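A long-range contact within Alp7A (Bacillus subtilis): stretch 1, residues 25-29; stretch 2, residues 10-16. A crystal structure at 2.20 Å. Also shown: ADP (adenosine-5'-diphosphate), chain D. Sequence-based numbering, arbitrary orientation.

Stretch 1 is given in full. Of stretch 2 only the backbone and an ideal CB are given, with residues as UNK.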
# COMPACT_ATOMS: atom_id res chain seq x y z
N GLU A 25 5.67 -1.21 -7.99
CA GLU A 25 5.89 -0.95 -6.58
C GLU A 25 7.38 -1.02 -6.25
O GLU A 25 8.17 -1.57 -7.00
CB GLU A 25 5.11 -1.95 -5.72
CG GLU A 25 5.24 -3.40 -6.12
CD GLU A 25 4.48 -4.34 -5.19
OE1 GLU A 25 4.11 -3.91 -4.09
OE2 GLU A 25 4.26 -5.52 -5.55
N LEU A 26 7.74 -0.43 -5.11
CA LEU A 26 9.13 -0.28 -4.69
C LEU A 26 9.18 -0.55 -3.21
O LEU A 26 8.23 -0.21 -2.50
CB LEU A 26 9.65 1.15 -4.94
CG LEU A 26 9.63 1.81 -6.32
CD1 LEU A 26 9.93 3.30 -6.20
CD2 LEU A 26 10.64 1.13 -7.22
N PRO A 27 10.29 -1.13 -2.74
CA PRO A 27 10.53 -1.20 -1.30
C PRO A 27 10.48 0.20 -0.69
O PRO A 27 10.88 1.15 -1.36
CB PRO A 27 11.93 -1.80 -1.20
CG PRO A 27 12.10 -2.56 -2.47
CD PRO A 27 11.33 -1.82 -3.52
N THR A 28 9.99 0.32 0.54
CA THR A 28 9.76 1.64 1.16
C THR A 28 11.04 2.37 1.58
O THR A 28 11.04 3.59 1.73
CB THR A 28 8.81 1.48 2.39
OG1 THR A 28 7.55 0.98 1.95
CG2 THR A 28 8.57 2.80 3.10
N ASN A 29 12.13 1.63 1.74
CA ASN A 29 13.40 2.20 2.19
C ASN A 29 13.91 3.41 1.42
O ASN A 29 13.97 3.40 0.20
CB ASN A 29 14.48 1.12 2.14
CG ASN A 29 14.07 -0.13 2.86
OD1 ASN A 29 13.67 -1.11 2.24
ND2 ASN A 29 14.16 -0.10 4.19
N UNK A 10 1.39 4.97 -0.02
CA UNK A 10 2.65 4.95 0.72
C UNK A 10 2.56 3.92 1.86
O UNK A 10 2.32 4.28 3.01
CB UNK A 10 2.98 6.34 1.27
N UNK A 11 2.72 2.64 1.54
CA UNK A 11 2.64 1.61 2.55
C UNK A 11 3.85 1.60 3.46
O UNK A 11 4.83 2.30 3.21
CB UNK A 11 2.48 0.24 1.89
N UNK A 12 3.78 0.81 4.53
CA UNK A 12 4.92 0.64 5.42
C UNK A 12 5.90 -0.37 4.83
O UNK A 12 7.09 -0.32 5.10
CB UNK A 12 4.46 0.19 6.81
N UNK A 13 5.37 -1.29 4.02
CA UNK A 13 6.16 -2.37 3.45
C UNK A 13 6.56 -2.06 2.01
O UNK A 13 7.72 -2.19 1.62
CB UNK A 13 5.38 -3.69 3.51
N UNK A 14 5.57 -1.63 1.22
CA UNK A 14 5.78 -1.27 -0.17
C UNK A 14 5.12 0.08 -0.48
O UNK A 14 4.01 0.34 -0.05
CB UNK A 14 5.23 -2.36 -1.09
N UNK A 15 5.85 0.91 -1.20
CA UNK A 15 5.30 2.00 -1.98
C UNK A 15 4.64 1.38 -3.22
O UNK A 15 5.28 0.59 -3.90
CB UNK A 15 6.38 3.02 -2.36
N UNK A 16 3.38 1.71 -3.50
CA UNK A 16 2.71 1.17 -4.67
C UNK A 16 2.00 2.29 -5.38
O UNK A 16 1.48 3.21 -4.72
CB UNK A 16 1.73 0.06 -4.29
PB ADP D . 1.84 -2.38 5.50
O1B ADP D . 1.71 -1.25 4.49
O2B ADP D . 1.55 -2.01 6.95
O3B ADP D . 3.08 -3.23 5.40
PA ADP D . 0.41 -4.08 3.64
O1A ADP D . 1.34 -3.50 2.60
O2A ADP D . -1.08 -4.16 3.37
O3A ADP D . 0.64 -3.39 5.09
O5' ADP D . 0.91 -5.55 4.01
C5' ADP D . 2.26 -5.96 3.87
C4' ADP D . 2.20 -7.47 3.96
O4' ADP D . 1.67 -7.96 2.74
C3' ADP D . 3.55 -8.14 4.12
O3' ADP D . 3.79 -8.46 5.49
C2' ADP D . 3.43 -9.42 3.31
O2' ADP D . 3.38 -10.51 4.22
C1' ADP D . 2.10 -9.31 2.58
N9 ADP D . 2.17 -9.62 1.13
C8 ADP D . 1.29 -10.43 0.51
N7 ADP D . 1.57 -10.54 -0.81
C5 ADP D . 2.64 -9.77 -1.05
C6 ADP D . 3.42 -9.46 -2.26
N6 ADP D . 3.07 -10.02 -3.45
N1 ADP D . 4.47 -8.61 -2.12
C2 ADP D . 4.79 -8.08 -0.92
N3 ADP D . 4.12 -8.32 0.24
C4 ADP D . 3.04 -9.16 0.23

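Two antiparallel strands frame this contact, and one backbone pair pins their register: the amide N of L26 lies 2.9 Å from O of position 15, and N of position 15 lies 2.9 Å from L26 O, both hydrogen bonds. Any residue but proline could supply the latter amide, so side-chain preferences must be read from the CB vectors.

Position 10 has its CB sideways, with nothing of stretch 1 within 5.5 Å. Stretch 1 sets no rule here; the deposited residue is F10.

At position 11 an ideal CB would sit 2.5 Å from O of position 14, a clash within the turn itself. Its phi/psi of -73/171 is open to any residue, so the steric argument alone calls for glycine, and G11 it is. Its N makes a weak hydrogen bond, 3.1 Å, to O of position 14, and its O is 3.3 Å from T28 OG1.

Position 12 points its CB away from stretch 1, toward the ADP phosphates, and its backbone N donates to ADP O1B at 2.9 Å. A short polar donor would suit: asparagine, serine or threonine. The residue is N12, whose ND2 hydrogen-bonds ADP O2B at 2.7 Å.

Position 13 also turns away, its ideal CB 5.4 Å from T28 OG1 and close to the same phosphates. Small residues, such as serine, alanine or glycine, seem the easiest to place. S13 brings its CB to 3.0 Å from ADP O3B, while its backbone O lies 3.2 Å from T28 OG1.

Position 14 is subtler. Its CB leads away overall, yet lies 3.6 Å from E25 OE1, and beyond it runs the backbone of L26 and P27. A long, flexible chain could fold back along that strand; methionine, glutamine, lysine or arginine would reach. M14 does so with all three chi angles in m: its CE comes 3.5 Å from L26 C, 3.5 Å from E25 OE1 and 4.2 Å from P27 CD.

Position 15 shares a sheet face with L26, so the leucine offers an apolar neighbor. Leucine, isoleucine, valine or an aromatic would fit. In Y15, chi1 is t and CD1 of the ring meets L26 CD1 obliquely at 4.1 Å.

Position 16 shares the other face with E25, its ideal CB 4.2 Å from E25 CB. A basic residue could answer the carboxylate, but an unbranched apolar chain would also pass beside its stem. The choice is M16: CG lies 3.7 Å from E25 OE1, and the end of the side chain leads away.

Stretch 2 10-16: FGNSMYM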
# COMPACT_ATOMS: atom_id res chain seq x y z
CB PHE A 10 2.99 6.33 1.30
CG PHE A 10 3.26 7.38 0.27
CD1 PHE A 10 4.42 7.35 -0.50
CD2 PHE A 10 2.36 8.43 0.08
CE1 PHE A 10 4.67 8.32 -1.44
CE2 PHE A 10 2.61 9.41 -0.86
CZ PHE A 10 3.76 9.35 -1.63
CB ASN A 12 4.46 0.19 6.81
CG ASN A 12 3.34 1.06 7.38
OD1 ASN A 12 3.38 2.28 7.31
ND2 ASN A 12 2.34 0.41 7.97
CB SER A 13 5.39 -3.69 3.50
OG SER A 13 6.06 -4.72 2.81
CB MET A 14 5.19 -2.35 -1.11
CG MET A 14 5.81 -3.74 -1.01
SD MET A 14 7.56 -3.87 -1.47
CE MET A 14 7.49 -3.59 -3.22
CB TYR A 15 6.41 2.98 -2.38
CG TYR A 15 6.04 3.98 -3.45
CD1 TYR A 15 6.08 3.64 -4.80
CD2 TYR A 15 5.66 5.27 -3.12
CE1 TYR A 15 5.73 4.55 -5.79
CE2 TYR A 15 5.33 6.20 -4.10
CZ TYR A 15 5.35 5.83 -5.43
OH TYR A 15 5.02 6.74 -6.39
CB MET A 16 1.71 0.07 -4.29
CG MET A 16 2.21 -0.91 -3.21
SD MET A 16 0.98 -2.16 -2.84
CE MET A 16 -0.37 -1.10 -2.33
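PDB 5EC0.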